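Local coordinates for Tol-Pal system protein TolB (Acinetobacter baumannii, PDB 7MX5) that is the periplasmic component of the Tol-Pal system and probably helps the outer membrane invaginate during cell division and keep its integrity, at residues Glu6-Pro11 with Arg382-Ser387; Phe83-Gln88 with Leu103-Ser108; Glu262-Pro267 with Arg306-Ala311; Lys270-Thr275 with Tyr287-Gly292; Met359-Thr364 with Leu372-Thr377. One frame throughout, in Å; residues are numbered along the deposited sequence.

Interaction 1 of 5, residues Glu6-Pro11 with Arg382-Ser387; sequences EIAKAP and RMNLPS
A classic beta bulge joins the N-terminal strand 6-9 to strand 382-386, with Ala8 and Lys9 both facing Arg382. The strands run antiparallel. Glu6 pairs with Asn384 through two backbone bonds, Glu6 N to Asn384 O (2.8 Å) and Asn384 N to Glu6 O. At the bulge Ala8 N donates to Arg382 O (3.0 Å). Lys9 N reaches the same oxygen in a weak bond, so Arg382 O takes two N-H groups. Arg382 N returns a bond to Lys9 O (3.0 Å).

Lys9 CB lies 3.7 Å from Arg382 CB and sits over one guanidinium face, toward its rim. The charged ends come near each other, with Lys9 NZ 4.2 Å from Arg382 NH2. Lys9 NZ has a weak bond to Gly379 O. Ala8 CB touches Asn384 ND2 at 3.4 Å; the amide's main partner is Ser373. Glu6 OE2 lies 3.6 Å from Pro386 CG, and its charge is met by Arg369. Between Glu6 and the bulge, Ile7 CD1 meets Met383 CG at 3.5 Å. The N-terminal strand 6-9 thus adds to the edge of a sheet otherwise made of C-terminal strands, through the classic bulge of antiparallel sheets.

Interaction 2 of 5, residues Phe83-Gln88 with Leu103-Ser108; sequences FEVHYQ and LNVPAS
Val105 fits against one face of the Phe83 ring across an antiparallel hairpin. Its CB stands 3.7 Å from the centroid of the Phe83 ring, a CH-pi contact offset toward the rim. Both methyls lie over the same face, toward the CE1, CZ and CE2 end of the ring. Val105 CG1 reaches Phe83 CE1 at 3.5 Å, and Val105 CG2 reaches Phe83 CE2 at 3.6 Å. Phe83 CG lies between its own backbone N and carbonyl carbon (chi1 69°), and the end of the side chain comes nearer the partner strand. Ala107 O comes to the ring edge.

Val85 fills the next place on the same side. Its CG1 touches Leu103 CB at 3.7 Å and Val105 CG2 at 4.0 Å, wedged between these neighbours. Val85 and Leu103 lie side by side and point the same way. Leu103 CB also meets the edge of the Tyr87 ring, at CE1. The other side carries Glu84 beside Asn104.

Two hydrogen-bonded pairs hold the backbones in register. Phe83 pairs with Val105, where Val105 N to Phe83 O is 2.9 Å. Val85 pairs with Leu103, where Leu103 N to Val85 O is also 2.9 Å.

The apolar side packs on helix 110-126: Phe83 meets Ile110, Tyr87 meets Val117 and Ala120, and Leu103 meets Met116. Strand 83-91 lies between strands 70-78 and 96-105 in the mixed sheet.

Interaction 3 of 5, residues Glu262-Pro267 with Arg306-Ala311; sequences EARYTP and RGTLSA
Glu262 and Arg306 form a salt bridge between two neighbouring beta-propeller blades. Arg306 NE donates to Glu262 OE2 at 3.2 Å, nearly straight at 171°. The oxygen lies in the guanidinium plane and uses its syn lone pair. Bends in both chains shape the approach: the Glu262 chain turns at chi2 (89°), the Arg306 chain at chi2 and chi3. The carboxylate and guanidinium planes stand 67° apart.

Arg264 also bends at chi2. Its CG passes 3.4 Å from Gly307 O, and NH1 ends 3.7 Å from Thr308 OG1.

Leu309 supplies the apolar middle. Its CG, anti to the carbonyl carbon, lies near Pro267 CD and Tyr265 O. Leu309 CD2 is 3.3 Å from Tyr265 O. Leu309 CB meets Pro267 CD at 3.8 Å, the two side chains crossing at about a right angle. Pro267 CG then touches Ser310 O at 3.4 Å.

The strands 263-265 and 306-309 run almost parallel, yet their axes stay 6.9 Å apart. This is packing between the first strands of two successive sheets, not pairing within one. Arg306 also forms a salt bridge to Asp348 through NH1. Its positive charge is probably shared between Glu262 and Asp348, which would steady the guanidinium and link Glu262 to a more distant part of the chain.

Interaction 4 of 5, residues Lys270-Thr275 with Tyr287-Gly292; sequences KAFIFT and YDFGNG
Phe272, Tyr287 and Phe289 form an aromatic cluster across the hairpin of strands 271-276 and 283-288. Tyr287 CB stands over one face of the Phe272 ring, 3.9 Å from its centroid, in a CH-pi contact offset toward the rim. The Tyr287 ring follows at a shallow tilt of 30° to the Phe272 ring. The planes are near parallel but slid apart, and overlap is slight. The closest atoms are Phe272 CE2 and Tyr287 CD2 at 3.3 Å. Tyr287 CG, anti to its backbone N (chi1 178°), comes within 3.7 Å of Phe272 CE2.

Phe289 approaches Phe272 differently. The side chains cross at about a right angle, and the ring planes are oblique at 50°. Phe289 CZ meets Phe272 CD2 at 3.4 Å, near the plane of the Phe272 ring. Tyr287 N lies at the edge of the Phe274 ring, and Phe274 CE1 touches Tyr287 CB at 3.9 Å.

Phe272 and Tyr287 pair through their backbones, Tyr287 N to Phe272 O being 2.9 Å. Beyond that pair, Phe289 N bonds to Lys270 O at 3.1 Å. A water also gives hydrogens to Lys270 O (2.7 Å) and Asp288 OD1, and accepts one from Gly290 N. It thus ties the strand end to the turn.

Among the neighbouring strands, Phe272 and Phe274 rest on Ile240 of strand 239-244, and Phe289 on Gln242. Met253 touches Phe272 and Phe289. Ile273 packs on Leu309 of strand 304-309.

Interaction 5 of 5, residues Met359-Thr364 with Leu372-Thr377; sequences MVVYAT and LSIMST
The Tyr362 ring lies with one face on Ser373 CB, which stands 3.8 Å from the ring centroid in a CH-pi contact. Met375 CB comes to the ring edge, near its plane. A water bonds to Tyr362 OH at 3.1 Å and gives a weak bond to Ser373 OG, whose main partner is Asn384 on the next strand.

The opposite side of the sheet is mostly apolar; Ser376, whose OG bonds to Asp378, is the exception. Val361 CG2 meets Ile374 CG1 at 3.7 Å and Leu372 CD1 at a longer distance. Met359 crosses Ile374 at about a right angle, with SD 3.6 Å from Ile374 CG2. The bend at chi2 (-69°) places Met359 SD, which also comes near Ser376 N. Ala363 CB touches Leu372 CD2 at 3.9 Å. Trp397 packs on Met359, and Pro395 on Val361 and Leu372.

Two hydrogen-bonded pairs set the register. Val360 and Met375 exchange two bonds, Met375 N to Val360 O at 2.8 Å. Tyr362 and Ser373 do the same, Ser373 N to Tyr362 O at 2.8 Å. Weaker CA-H...O contacts fill the steps between, such as Ile374 CA to Val360 O. Eleven of the twelve touching residues are buried. This is an antiparallel hairpin of two inner strands, 359-366 and 369-376, in a beta-propeller blade, here flanked by strands 352-353 and 382-386.

In the fold
From the N terminus, interaction 1 opens first and closes last. Its loop of 370 residues brings strand 6-9 to strand 382-386, and the other four contacts are nested inside it. Interaction 2 closes a short hairpin in the N-terminal domain, with its centre about 29 Å from that of interaction 1. Interactions 3 and 4 follow in the propeller. Interaction 3 joins two successive sheets, and interaction 4 is a hairpin nested within its loop; the two touch through strands 263-265 and 271-276. Interaction 5 comes next in series. It shares a sheet with interaction 1, where strand 369-376 borders strand 382-386. None of the loops cross.

Interaction 1 of 5, residues Glu6-Pro11 with Arg382-Ser387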
# COMPACT_ATOMS: atom_id res chain seq x y z
N GLU A 6 -10.00 -3.41 -10.51
CA GLU A 6 -9.79 -3.45 -11.95
C GLU A 6 -8.31 -3.71 -12.23
O GLU A 6 -7.44 -3.22 -11.51
CB GLU A 6 -10.20 -2.14 -12.64
CG GLU A 6 -11.70 -1.89 -12.73
CD GLU A 6 -12.01 -0.50 -13.26
OE1 GLU A 6 -11.07 0.19 -13.72
OE2 GLU A 6 -13.19 -0.10 -13.24
N ILE A 7 -8.04 -4.47 -13.28
CA ILE A 7 -6.71 -4.56 -13.87
C ILE A 7 -6.70 -3.65 -15.10
O ILE A 7 -7.52 -3.82 -16.01
CB ILE A 7 -6.33 -6.00 -14.25
CG1 ILE A 7 -6.42 -6.94 -13.05
CG2 ILE A 7 -4.91 -6.04 -14.80
CD1 ILE A 7 -5.81 -6.41 -11.79
N ALA A 8 -5.79 -2.68 -15.12
CA ALA A 8 -5.72 -1.70 -16.20
C ALA A 8 -4.64 -2.03 -17.22
O ALA A 8 -4.91 -2.03 -18.43
CB ALA A 8 -5.49 -0.30 -15.62
N LYS A 9 -3.42 -2.30 -16.77
CA LYS A 9 -2.30 -2.60 -17.65
C LYS A 9 -1.66 -3.90 -17.17
O LYS A 9 -0.92 -3.91 -16.18
CB LYS A 9 -1.29 -1.46 -17.67
CG LYS A 9 -0.12 -1.67 -18.61
CD LYS A 9 1.08 -0.82 -18.20
CE LYS A 9 1.43 0.20 -19.27
NZ LYS A 9 2.67 0.95 -18.92
N ALA A 10 -1.95 -5.00 -17.86
CA ALA A 10 -1.34 -6.27 -17.53
C ALA A 10 0.14 -6.26 -17.94
O ALA A 10 0.53 -5.54 -18.86
CB ALA A 10 -2.06 -7.41 -18.24
N PRO A 11 0.98 -7.04 -17.26
CA PRO A 11 2.38 -7.15 -17.69
C PRO A 11 2.44 -7.73 -19.10
O PRO A 11 1.78 -8.73 -19.40
CB PRO A 11 3.00 -8.09 -16.66
CG PRO A 11 1.85 -8.83 -16.05
CD PRO A 11 0.69 -7.89 -16.09
N ARG A 382 -0.60 -1.91 -13.95
CA ARG A 382 -1.51 -0.95 -13.35
C ARG A 382 -2.74 -1.66 -12.82
O ARG A 382 -3.29 -2.55 -13.48
CB ARG A 382 -1.93 0.14 -14.34
CG ARG A 382 -1.92 1.53 -13.72
CD ARG A 382 -2.43 2.60 -14.65
NE ARG A 382 -1.42 3.00 -15.63
CZ ARG A 382 -1.58 2.90 -16.94
NH1 ARG A 382 -2.70 2.44 -17.47
NH2 ARG A 382 -0.58 3.28 -17.74
N MET A 383 -3.15 -1.26 -11.62
CA MET A 383 -4.29 -1.83 -10.92
C MET A 383 -5.15 -0.68 -10.42
O MET A 383 -4.63 0.24 -9.78
CB MET A 383 -3.82 -2.72 -9.76
CG MET A 383 -4.59 -4.00 -9.58
SD MET A 383 -3.90 -5.00 -8.25
CE MET A 383 -4.69 -4.28 -6.81
N ASN A 384 -6.44 -0.71 -10.72
CA ASN A 384 -7.33 0.38 -10.39
C ASN A 384 -8.31 -0.03 -9.30
O ASN A 384 -8.88 -1.12 -9.34
CB ASN A 384 -8.10 0.86 -11.63
CG ASN A 384 -7.26 1.74 -12.52
OD1 ASN A 384 -6.36 2.44 -12.05
ND2 ASN A 384 -7.54 1.72 -13.82
N LEU A 385 -8.50 0.86 -8.32
CA LEU A 385 -9.45 0.68 -7.23
C LEU A 385 -10.44 1.85 -7.26
O LEU A 385 -10.38 2.74 -6.40
CB LEU A 385 -8.75 0.61 -5.88
CG LEU A 385 -8.07 -0.69 -5.43
CD1 LEU A 385 -9.09 -1.82 -5.31
CD2 LEU A 385 -6.92 -1.09 -6.34
N PRO A 386 -11.36 1.87 -8.22
CA PRO A 386 -12.33 2.97 -8.28
C PRO A 386 -13.42 2.83 -7.23
O PRO A 386 -13.73 1.75 -6.73
CB PRO A 386 -12.92 2.85 -9.69
CG PRO A 386 -12.12 1.80 -10.40
CD PRO A 386 -11.50 0.95 -9.36
N SER A 387 -14.00 3.98 -6.89
CA SER A 387 -15.16 4.04 -6.03
C SER A 387 -16.43 4.08 -6.87
O SER A 387 -16.42 4.49 -8.03
CB SER A 387 -15.09 5.26 -5.11
OG SER A 387 -16.14 5.24 -4.15

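Interaction 2 of 5, residues Phe83-Gln88 with Leu103-Ser108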
# COMPACT_ATOMS: atom_id res chain seq x y z
N PHE A 83 -12.12 -25.24 7.36
CA PHE A 83 -11.65 -26.16 6.33
C PHE A 83 -10.13 -26.10 6.25
O PHE A 83 -9.50 -25.13 6.68
CB PHE A 83 -12.28 -25.84 4.97
CG PHE A 83 -11.81 -24.54 4.37
CD1 PHE A 83 -12.40 -23.34 4.73
CD2 PHE A 83 -10.79 -24.52 3.43
CE1 PHE A 83 -11.98 -22.15 4.17
CE2 PHE A 83 -10.36 -23.34 2.87
CZ PHE A 83 -10.96 -22.15 3.25
N GLU A 84 -9.56 -27.15 5.67
CA GLU A 84 -8.14 -27.25 5.42
C GLU A 84 -7.89 -27.13 3.92
O GLU A 84 -8.69 -27.59 3.11
CB GLU A 84 -7.58 -28.58 5.92
CG GLU A 84 -6.76 -28.48 7.19
CD GLU A 84 -6.44 -29.84 7.78
OE1 GLU A 84 -6.36 -30.82 7.01
OE2 GLU A 84 -6.26 -29.92 9.02
N VAL A 85 -6.77 -26.50 3.56
CA VAL A 85 -6.34 -26.42 2.17
C VAL A 85 -4.93 -27.00 2.08
O VAL A 85 -4.01 -26.50 2.73
CB VAL A 85 -6.40 -24.99 1.61
CG1 VAL A 85 -5.74 -24.00 2.56
CG2 VAL A 85 -5.75 -24.93 0.23
N HIS A 86 -4.79 -28.07 1.30
CA HIS A 86 -3.50 -28.67 1.00
C HIS A 86 -3.16 -28.29 -0.44
O HIS A 86 -3.80 -28.78 -1.37
CB HIS A 86 -3.53 -30.18 1.19
CG HIS A 86 -2.20 -30.85 1.00
ND1 HIS A 86 -2.07 -32.21 0.79
CD2 HIS A 86 -0.95 -30.34 0.98
CE1 HIS A 86 -0.79 -32.51 0.66
NE2 HIS A 86 -0.09 -31.39 0.77
N TYR A 87 -2.17 -27.42 -0.61
CA TYR A 87 -1.83 -26.90 -1.92
C TYR A 87 -0.36 -27.13 -2.22
O TYR A 87 0.47 -27.25 -1.31
CB TYR A 87 -2.16 -25.40 -2.03
CG TYR A 87 -1.36 -24.51 -1.11
CD1 TYR A 87 -1.76 -24.30 0.20
CD2 TYR A 87 -0.20 -23.87 -1.56
CE1 TYR A 87 -1.03 -23.48 1.05
CE2 TYR A 87 0.53 -23.06 -0.72
CZ TYR A 87 0.11 -22.86 0.58
OH TYR A 87 0.83 -22.05 1.42
N GLN A 88 -0.04 -27.20 -3.52
CA GLN A 88 1.32 -27.41 -3.98
C GLN A 88 1.63 -26.46 -5.12
O GLN A 88 0.74 -25.97 -5.81
CB GLN A 88 1.55 -28.86 -4.44
CG GLN A 88 1.32 -29.91 -3.37
CD GLN A 88 1.42 -31.32 -3.92
OE1 GLN A 88 0.88 -31.63 -4.98
NE2 GLN A 88 2.11 -32.19 -3.19
N LEU A 103 -2.64 -25.28 5.01
CA LEU A 103 -3.06 -24.09 5.74
C LEU A 103 -4.42 -24.36 6.36
O LEU A 103 -5.37 -24.70 5.65
CB LEU A 103 -3.10 -22.86 4.83
CG LEU A 103 -3.65 -21.58 5.45
CD1 LEU A 103 -2.59 -20.89 6.30
CD2 LEU A 103 -4.17 -20.64 4.37
N ASN A 104 -4.51 -24.21 7.68
CA ASN A 104 -5.77 -24.37 8.39
C ASN A 104 -6.53 -23.06 8.38
O ASN A 104 -5.99 -22.02 8.77
CB ASN A 104 -5.53 -24.85 9.82
CG ASN A 104 -5.44 -26.36 9.93
OD1 ASN A 104 -6.46 -27.04 10.05
ND2 ASN A 104 -4.22 -26.88 9.88
N VAL A 105 -7.77 -23.10 7.93
CA VAL A 105 -8.60 -21.91 7.74
C VAL A 105 -9.75 -21.97 8.74
O VAL A 105 -10.50 -22.95 8.75
CB VAL A 105 -9.12 -21.79 6.30
CG1 VAL A 105 -9.64 -20.40 6.06
CG2 VAL A 105 -8.02 -22.14 5.32
N PRO A 106 -9.93 -20.96 9.58
CA PRO A 106 -11.02 -21.01 10.56
C PRO A 106 -12.32 -20.44 10.02
O PRO A 106 -12.59 -19.23 10.14
CB PRO A 106 -10.46 -20.18 11.72
CG PRO A 106 -9.55 -19.18 11.06
CD PRO A 106 -9.03 -19.81 9.80
N ALA A 107 -13.12 -21.30 9.40
CA ALA A 107 -14.51 -21.03 8.98
C ALA A 107 -14.50 -19.96 7.90
O ALA A 107 -13.74 -20.10 6.92
CB ALA A 107 -15.34 -20.73 10.22
N SER A 108 -15.31 -18.90 8.01
CA SER A 108 -15.50 -17.93 6.94
C SER A 108 -14.35 -16.94 6.84
O SER A 108 -14.56 -15.72 6.76
CB SER A 108 -16.82 -17.18 7.15
OG SER A 108 -17.74 -17.97 7.88

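Interaction 3 of 5, residues Glu262-Pro267 with Arg306-Ala311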
# COMPACT_ATOMS: atom_id res chain seq x y z
N GLU A 262 5.13 17.68 4.63
CA GLU A 262 4.85 16.44 5.35
C GLU A 262 6.16 15.73 5.61
O GLU A 262 7.02 15.65 4.73
CB GLU A 262 3.90 15.52 4.57
CG GLU A 262 2.68 16.21 3.97
CD GLU A 262 2.93 16.75 2.58
OE1 GLU A 262 4.05 16.55 2.06
OE2 GLU A 262 2.02 17.38 2.01
N ALA A 263 6.32 15.20 6.83
CA ALA A 263 7.53 14.51 7.24
C ALA A 263 7.27 13.01 7.32
O ALA A 263 6.23 12.58 7.83
CB ALA A 263 8.03 15.03 8.58
N ARG A 264 8.22 12.22 6.83
CA ARG A 264 8.12 10.76 6.82
C ARG A 264 9.43 10.17 7.29
O ARG A 264 10.49 10.46 6.73
CB ARG A 264 7.77 10.25 5.41
CG ARG A 264 6.51 10.85 4.82
CD ARG A 264 5.35 9.88 4.90
NE ARG A 264 4.09 10.50 4.51
CZ ARG A 264 3.15 9.89 3.80
NH1 ARG A 264 3.29 8.65 3.37
NH2 ARG A 264 2.03 10.55 3.51
N TYR A 265 9.36 9.33 8.32
CA TYR A 265 10.56 8.72 8.89
C TYR A 265 11.23 7.79 7.88
O TYR A 265 10.56 7.11 7.09
CB TYR A 265 10.21 7.92 10.14
CG TYR A 265 9.94 8.74 11.38
CD1 TYR A 265 10.98 9.24 12.15
CD2 TYR A 265 8.64 8.99 11.80
CE1 TYR A 265 10.73 9.98 13.29
CE2 TYR A 265 8.38 9.72 12.94
CZ TYR A 265 9.43 10.21 13.68
OH TYR A 265 9.17 10.95 14.81
N THR A 266 12.55 7.75 7.92
CA THR A 266 13.26 6.69 7.22
C THR A 266 13.15 5.39 8.02
O THR A 266 13.17 5.42 9.25
CB THR A 266 14.73 7.05 7.02
OG1 THR A 266 15.32 7.40 8.29
CG2 THR A 266 14.87 8.23 6.06
N PRO A 267 13.03 4.24 7.35
CA PRO A 267 12.79 2.98 8.08
C PRO A 267 13.92 2.58 9.02
O PRO A 267 13.71 1.69 9.85
CB PRO A 267 12.60 1.95 6.97
CG PRO A 267 13.24 2.56 5.77
CD PRO A 267 13.05 4.04 5.89
N ARG A 306 6.11 15.30 -1.54
CA ARG A 306 5.27 14.21 -1.03
C ARG A 306 5.98 12.86 -1.14
O ARG A 306 5.44 11.88 -1.65
CB ARG A 306 3.91 14.18 -1.74
CG ARG A 306 2.94 15.26 -1.28
CD ARG A 306 3.21 16.60 -1.96
NE ARG A 306 3.01 17.72 -1.05
CZ ARG A 306 3.17 19.00 -1.39
NH1 ARG A 306 3.51 19.35 -2.62
NH2 ARG A 306 2.97 19.94 -0.48
N GLY A 307 7.22 12.83 -0.66
CA GLY A 307 8.00 11.61 -0.73
C GLY A 307 7.67 10.65 0.40
O GLY A 307 7.34 11.05 1.52
N THR A 308 7.77 9.36 0.09
CA THR A 308 7.61 8.30 1.08
C THR A 308 8.68 7.25 0.86
O THR A 308 9.18 7.07 -0.25
CB THR A 308 6.21 7.67 1.02
OG1 THR A 308 6.09 6.66 2.03
CG2 THR A 308 5.95 7.06 -0.34
N LEU A 309 9.04 6.55 1.94
CA LEU A 309 10.16 5.62 1.93
C LEU A 309 9.67 4.19 1.75
O LEU A 309 8.64 3.79 2.30
CB LEU A 309 10.96 5.72 3.23
CG LEU A 309 11.84 6.95 3.44
CD1 LEU A 309 12.52 7.37 2.14
CD2 LEU A 309 11.04 8.10 4.03
N SER A 310 10.43 3.42 0.97
CA SER A 310 10.20 1.98 0.90
C SER A 310 10.67 1.32 2.19
O SER A 310 11.56 1.82 2.88
CB SER A 310 10.92 1.38 -0.30
OG SER A 310 12.32 1.46 -0.15
N ALA A 311 10.06 0.18 2.51
CA ALA A 311 10.39 -0.51 3.75
C ALA A 311 11.86 -0.90 3.80
O ALA A 311 12.49 -0.87 4.86
CB ALA A 311 9.50 -1.75 3.93

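Interaction 4 of 5, residues Lys270-Thr275 with Tyr287-Gly292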
# COMPACT_ATOMS: atom_id res chain seq x y z
N LYS A 270 17.12 6.71 11.43
CA LYS A 270 18.20 7.68 11.48
C LYS A 270 17.77 9.08 11.05
O LYS A 270 18.43 10.05 11.43
CB LYS A 270 19.36 7.22 10.58
CG LYS A 270 19.92 5.85 10.92
CD LYS A 270 21.44 5.85 10.82
CE LYS A 270 21.94 4.67 10.01
NZ LYS A 270 22.93 5.09 8.99
N ALA A 271 16.70 9.20 10.27
CA ALA A 271 16.36 10.48 9.66
C ALA A 271 14.90 10.46 9.25
O ALA A 271 14.18 9.48 9.46
CB ALA A 271 17.27 10.75 8.46
N PHE A 272 14.46 11.58 8.67
CA PHE A 272 13.16 11.66 8.01
C PHE A 272 13.29 12.59 6.81
O PHE A 272 14.18 13.44 6.75
CB PHE A 272 12.05 12.15 8.96
CG PHE A 272 12.17 13.59 9.38
CD1 PHE A 272 11.62 14.60 8.60
CD2 PHE A 272 12.80 13.94 10.56
CE1 PHE A 272 11.72 15.93 8.99
CE2 PHE A 272 12.89 15.26 10.95
CZ PHE A 272 12.35 16.25 10.16
N ILE A 273 12.39 12.40 5.85
CA ILE A 273 12.36 13.23 4.65
C ILE A 273 11.14 14.14 4.71
O ILE A 273 10.17 13.88 5.43
CB ILE A 273 12.35 12.38 3.36
CG1 ILE A 273 11.01 11.65 3.21
CG2 ILE A 273 13.50 11.39 3.36
CD1 ILE A 273 10.79 11.06 1.84
N PHE A 274 11.20 15.22 3.94
CA PHE A 274 10.15 16.23 3.97
C PHE A 274 10.26 17.11 2.73
O PHE A 274 11.31 17.17 2.09
CB PHE A 274 10.21 17.08 5.24
CG PHE A 274 11.47 17.89 5.36
CD1 PHE A 274 12.67 17.30 5.70
CD2 PHE A 274 11.44 19.26 5.14
CE1 PHE A 274 13.83 18.05 5.81
CE2 PHE A 274 12.59 20.01 5.24
CZ PHE A 274 13.79 19.40 5.58
N THR A 275 9.16 17.78 2.41
CA THR A 275 9.10 18.71 1.30
C THR A 275 9.44 20.12 1.79
O THR A 275 9.08 20.50 2.90
CB THR A 275 7.71 18.69 0.65
OG1 THR A 275 7.43 17.37 0.17
CG2 THR A 275 7.63 19.68 -0.50
N TYR A 287 16.35 15.34 6.80
CA TYR A 287 16.82 15.85 8.08
C TYR A 287 17.44 14.70 8.87
O TYR A 287 16.77 13.71 9.16
CB TYR A 287 15.67 16.47 8.88
CG TYR A 287 16.10 16.98 10.24
CD1 TYR A 287 16.57 18.28 10.40
CD2 TYR A 287 16.03 16.17 11.37
CE1 TYR A 287 16.96 18.75 11.64
CE2 TYR A 287 16.42 16.63 12.61
CZ TYR A 287 16.88 17.92 12.74
OH TYR A 287 17.27 18.38 13.98
N ASP A 288 18.72 14.86 9.23
CA ASP A 288 19.44 13.85 9.99
C ASP A 288 19.22 14.08 11.48
O ASP A 288 19.50 15.17 11.99
CB ASP A 288 20.93 13.89 9.65
CG ASP A 288 21.68 12.69 10.17
OD1 ASP A 288 21.28 11.55 9.85
OD2 ASP A 288 22.67 12.88 10.91
N PHE A 289 18.73 13.05 12.18
CA PHE A 289 18.54 13.17 13.62
C PHE A 289 19.87 13.31 14.35
O PHE A 289 19.94 13.99 15.38
CB PHE A 289 17.78 11.95 14.16
CG PHE A 289 16.32 11.96 13.84
CD1 PHE A 289 15.52 13.04 14.18
CD2 PHE A 289 15.73 10.87 13.20
CE1 PHE A 289 14.17 13.04 13.89
CE2 PHE A 289 14.38 10.87 12.91
CZ PHE A 289 13.60 11.95 13.25
N GLY A 290 20.93 12.68 13.84
CA GLY A 290 22.21 12.67 14.51
C GLY A 290 22.84 14.03 14.72
O GLY A 290 23.15 14.40 15.85
N ASN A 291 23.03 14.79 13.64
CA ASN A 291 23.67 16.09 13.71
C ASN A 291 22.72 17.25 13.43
O ASN A 291 23.15 18.41 13.47
CB ASN A 291 24.86 16.15 12.75
CG ASN A 291 24.46 15.96 11.30
OD1 ASN A 291 23.30 15.66 11.00
ND2 ASN A 291 25.41 16.14 10.39
N GLY A 292 21.45 16.97 13.14
CA GLY A 292 20.50 18.03 12.86
C GLY A 292 20.65 18.69 11.51
O GLY A 292 20.10 19.77 11.30
O HOH W 1 20.96 10.22 12.30

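Interaction 5 of 5, residues Met359-Thr364 with Leu372-Thr377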
# COMPACT_ATOMS: atom_id res chain seq x y z
N MET A 359 5.17 -2.75 -5.26
CA MET A 359 3.95 -2.05 -5.63
C MET A 359 3.93 -0.67 -5.00
O MET A 359 4.70 -0.37 -4.07
CB MET A 359 2.70 -2.83 -5.19
CG MET A 359 2.43 -4.10 -5.99
SD MET A 359 1.92 -3.77 -7.68
CE MET A 359 1.85 -5.43 -8.35
N VAL A 360 3.05 0.18 -5.51
CA VAL A 360 2.85 1.52 -4.96
C VAL A 360 1.40 1.93 -5.23
O VAL A 360 0.88 1.71 -6.32
CB VAL A 360 3.85 2.54 -5.54
CG1 VAL A 360 3.77 2.57 -7.05
CG2 VAL A 360 3.61 3.93 -4.96
N VAL A 361 0.76 2.50 -4.22
CA VAL A 361 -0.62 2.96 -4.33
C VAL A 361 -0.63 4.49 -4.26
O VAL A 361 0.19 5.11 -3.57
CB VAL A 361 -1.52 2.34 -3.24
CG1 VAL A 361 -1.11 2.83 -1.86
CG2 VAL A 361 -2.99 2.65 -3.51
N TYR A 362 -1.55 5.09 -5.01
CA TYR A 362 -1.68 6.54 -5.05
C TYR A 362 -3.10 6.88 -5.49
O TYR A 362 -3.82 6.05 -6.05
CB TYR A 362 -0.65 7.17 -5.99
CG TYR A 362 -0.78 6.73 -7.44
CD1 TYR A 362 -0.32 5.49 -7.85
CD2 TYR A 362 -1.37 7.55 -8.38
CE1 TYR A 362 -0.44 5.08 -9.16
CE2 TYR A 362 -1.49 7.15 -9.70
CZ TYR A 362 -1.02 5.92 -10.09
OH TYR A 362 -1.14 5.51 -11.39
N ALA A 363 -3.49 8.12 -5.21
CA ALA A 363 -4.82 8.62 -5.55
C ALA A 363 -4.73 9.47 -6.81
O ALA A 363 -3.87 10.35 -6.91
CB ALA A 363 -5.41 9.43 -4.40
N THR A 364 -5.63 9.21 -7.76
CA THR A 364 -5.66 9.95 -9.02
C THR A 364 -7.10 10.00 -9.50
O THR A 364 -8.03 9.58 -8.81
CB THR A 364 -4.73 9.31 -10.05
OG1 THR A 364 -4.80 10.04 -11.28
CG2 THR A 364 -5.12 7.86 -10.30
N LEU A 372 -8.25 4.99 -6.55
CA LEU A 372 -6.92 4.58 -6.16
C LEU A 372 -6.31 3.74 -7.28
O LEU A 372 -7.00 2.95 -7.92
CB LEU A 372 -6.94 3.77 -4.86
CG LEU A 372 -7.25 4.49 -3.55
CD1 LEU A 372 -6.91 3.60 -2.37
CD2 LEU A 372 -6.52 5.82 -3.46
N SER A 373 -5.01 3.91 -7.50
CA SER A 373 -4.28 3.13 -8.49
C SER A 373 -3.09 2.47 -7.83
O SER A 373 -2.38 3.09 -7.03
CB SER A 373 -3.82 4.01 -9.66
OG SER A 373 -4.81 4.09 -10.67
N ILE A 374 -2.87 1.20 -8.16
CA ILE A 374 -1.72 0.44 -7.67
C ILE A 374 -0.87 0.07 -8.87
O ILE A 374 -1.35 -0.54 -9.83
CB ILE A 374 -2.15 -0.82 -6.89
CG1 ILE A 374 -2.56 -0.44 -5.47
CG2 ILE A 374 -1.03 -1.84 -6.86
CD1 ILE A 374 -3.60 -1.36 -4.87
N MET A 375 0.41 0.45 -8.82
CA MET A 375 1.33 0.23 -9.93
C MET A 375 2.56 -0.50 -9.44
O MET A 375 3.04 -0.27 -8.32
CB MET A 375 1.74 1.55 -10.58
CG MET A 375 0.97 1.87 -11.84
SD MET A 375 1.81 3.02 -12.94
CE MET A 375 3.00 1.95 -13.72
N SER A 376 3.07 -1.40 -10.27
CA SER A 376 4.37 -2.00 -10.01
C SER A 376 5.46 -0.95 -10.18
O SER A 376 5.36 -0.05 -11.02
CB SER A 376 4.62 -3.18 -10.94
OG SER A 376 4.63 -2.77 -12.30
N THR A 377 6.51 -1.06 -9.36
CA THR A 377 7.54 -0.03 -9.35
C THR A 377 8.36 -0.00 -10.64
O THR A 377 9.07 0.98 -10.89
CB THR A 377 8.47 -0.23 -8.15
OG1 THR A 377 9.09 -1.51 -8.23
CG2 THR A 377 7.68 -0.12 -6.86
O HOH W 2 -3.51 5.52 -13.40